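Isomerase/lactonizing enzyme (Agrobacterium tumefaciens, PDB 1RVK) is of unknown function but belongs to the enolase superfamily, whose members typically abstract a proton alpha to a carboxylate with the help of magnesium. Local coordinates at residues T172-P176 against D206-W210. Numbering follows the deposited sequence.
With MG (magnesium ion), chain B.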
loop_
_atom_site.group_PDB
_atom_site.type_symbol
_atom_site.label_atom_id
_atom_site.label_comp_id
_atom_site.label_asym_id
_atom_site.label_seq_id
_atom_site.Cartn_x
_atom_site.Cartn_y
_atom_site.Cartn_z
ATOM N N THR A 172 -6.902 -11.263 8.738
ATOM C CA THR A 172 -6.998 -12.462 9.557
ATOM C C THR A 172 -6.009 -13.571 9.198
ATOM O O THR A 172 -5.052 -13.336 8.462
ATOM C CB THR A 172 -8.454 -12.982 9.581
ATOM O OG1 THR A 172 -9.029 -12.887 8.270
ATOM C CG2 THR A 172 -9.285 -12.139 10.543
ATOM N N TRP A 173 -6.229 -14.771 9.728
ATOM C CA TRP A 173 -5.314 -15.896 9.508
ATOM C C TRP A 173 -5.278 -16.491 8.106
ATOM O O TRP A 173 -6.316 -16.758 7.497
ATOM C CB TRP A 173 -5.619 -17.005 10.513
ATOM C CG TRP A 173 -5.474 -16.571 11.938
ATOM C CD1 TRP A 173 -4.331 -16.578 12.691
ATOM C CD2 TRP A 173 -6.510 -16.062 12.785
ATOM N NE1 TRP A 173 -4.594 -16.107 13.956
ATOM C CE2 TRP A 173 -5.923 -15.781 14.041
ATOM C CE3 TRP A 173 -7.878 -15.815 12.606
ATOM C CZ2 TRP A 173 -6.657 -15.264 15.113
ATOM C CZ3 TRP A 173 -8.612 -15.300 13.675
ATOM C CH2 TRP A 173 -7.995 -15.031 14.913
HETATM N N MSE A 174 -4.063 -16.727 7.617
HETATM C CA MSE A 174 -3.858 -17.287 6.289
HETATM C C MSE A 174 -2.703 -18.285 6.299
HETATM O O MSE A 174 -1.778 -18.169 7.103
HETATM C CB MSE A 174 -3.536 -16.161 5.301
HETATM C CG MSE A 174 -4.561 -15.037 5.278
HETATM SE SE MSE A 174 -4.101 -13.665 3.996
HETATM C CE MSE A 174 -5.107 -12.209 4.758
ATOM N N PRO A 175 -2.745 -19.293 5.413
ATOM C CA PRO A 175 -1.621 -20.235 5.424
ATOM C C PRO A 175 -0.348 -19.446 5.100
ATOM O O PRO A 175 -0.412 -18.388 4.475
ATOM C CB PRO A 175 -2.000 -21.244 4.339
ATOM C CG PRO A 175 -2.921 -20.471 3.436
ATOM C CD PRO A 175 -3.746 -19.663 4.401
ATOM N N PRO A 176 0.828 -19.959 5.492
ATOM C CA PRO A 176 1.101 -21.220 6.184
ATOM C C PRO A 176 0.659 -21.409 7.641
ATOM O O PRO A 176 1.143 -22.326 8.304
ATOM C CB PRO A 176 2.611 -21.376 6.013
ATOM C CG PRO A 176 3.086 -19.970 6.058
ATOM C CD PRO A 176 2.086 -19.258 5.179
ATOM N N ASP A 206 -9.884 -7.740 5.901
ATOM C CA ASP A 206 -9.178 -8.157 4.696
ATOM C C ASP A 206 -8.756 -9.585 5.034
ATOM O O ASP A 206 -7.674 -9.819 5.570
ATOM C CB ASP A 206 -7.963 -7.256 4.480
ATOM C CG ASP A 206 -7.252 -7.518 3.168
ATOM O OD1 ASP A 206 -6.273 -6.809 2.904
ATOM O OD2 ASP A 206 -7.651 -8.421 2.407
ATOM N N ALA A 207 -9.637 -10.534 4.740
ATOM C CA ALA A 207 -9.388 -11.937 5.052
ATOM C C ALA A 207 -8.641 -12.691 3.964
ATOM O O ALA A 207 -8.235 -12.112 2.962
ATOM C CB ALA A 207 -10.712 -12.632 5.348
ATOM N N PHE A 208 -8.450 -13.988 4.190
ATOM C CA PHE A 208 -7.782 -14.881 3.238
ATOM C C PHE A 208 -8.218 -14.493 1.817
ATOM O O PHE A 208 -9.402 -14.513 1.494
ATOM C CB PHE A 208 -8.180 -16.319 3.580
ATOM C CG PHE A 208 -7.646 -17.348 2.637
ATOM C CD1 PHE A 208 -8.514 -18.057 1.810
ATOM C CD2 PHE A 208 -6.288 -17.647 2.601
ATOM C CE1 PHE A 208 -8.034 -19.055 0.963
ATOM C CE2 PHE A 208 -5.799 -18.641 1.756
ATOM C CZ PHE A 208 -6.673 -19.345 0.938
ATOM N N HIS A 209 -7.248 -14.148 0.971
ATOM C CA HIS A 209 -7.514 -13.677 -0.391
ATOM C C HIS A 209 -7.996 -14.671 -1.443
ATOM O O HIS A 209 -8.146 -14.293 -2.608
ATOM C CB HIS A 209 -6.262 -12.997 -0.953
ATOM C CG HIS A 209 -5.549 -12.120 0.026
ATOM N ND1 HIS A 209 -6.124 -11.001 0.587
ATOM C CD2 HIS A 209 -4.286 -12.180 0.515
ATOM C CE1 HIS A 209 -5.247 -10.407 1.377
ATOM N NE2 HIS A 209 -4.124 -11.102 1.351
ATOM N N TRP A 210 -8.245 -15.920 -1.063
ATOM C CA TRP A 210 -8.665 -16.913 -2.046
ATOM C C TRP A 210 -9.820 -17.813 -1.606
ATOM O O TRP A 210 -9.895 -18.975 -2.021
ATOM C CB TRP A 210 -7.469 -17.795 -2.426
ATOM C CG TRP A 210 -6.245 -17.044 -2.879
ATOM C CD1 TRP A 210 -5.902 -16.731 -4.163
ATOM C CD2 TRP A 210 -5.185 -16.554 -2.049
ATOM N NE1 TRP A 210 -4.686 -16.082 -4.185
ATOM C CE2 TRP A 210 -4.226 -15.959 -2.900
ATOM C CE3 TRP A 210 -4.953 -16.559 -0.666
ATOM C CZ2 TRP A 210 -3.050 -15.377 -2.414
ATOM C CZ3 TRP A 210 -3.784 -15.978 -0.182
ATOM C CH2 TRP A 210 -2.847 -15.396 -1.056
HETATM MG MG MG B . -5.566 -5.737 1.240
HETATM O O HOH W 1 -8.583 -15.147 6.924
HETATM O O HOH W 2 -6.554 -7.332 0.028
HETATM O O HOH W 3 -3.541 -6.791 1.066
HETATM O O HOH W 4 -4.550 -4.434 2.831
#
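Two neighbouring loops meet at the C-terminal end of the TIM-like barrel of an enolase-superfamily enzyme, following the parallel strands 167-171 and 202-206. No direct hydrogen bond joins the segments; water and side-chain packing do the work. Start at Thr172, just past strand 167-171: its N is 3.6 Å from Asp206 O, and its OG1 lies 3.4 Å from Ala207 CB. That hydroxyl also hydrogen-bonds water 1 (2.7 Å from OG1), which accepts from Phe208 N at 3.0 Å, bridging the loops. The CA-CB bond of Trp173 points away, and its side chain touches helix 183-197 and meets Tyr153 edge-to-face; its carbonyl O lies 2.8 Å from the same water, within hydrogen-bonding reach. Met174, modelled as selenomethionine, is the most covered residue (90 Å²). Its CG packs at the edge of the Phe208 ring; SE and CE both sit 4.1 Å from the His209 ring centroid, SE in an oblique selenium-aromatic contact and CE in an off-centre CH-pi one. Pro175 extends the apolar patch, its CD 3.5 Å from Phe208 CE2. Asp206 joins Glu232 and Glu258 in binding magnesium, with its OD1 2.1 Å from MG and its OD2 accepting from metal-bound water 2 at 2.8 Å.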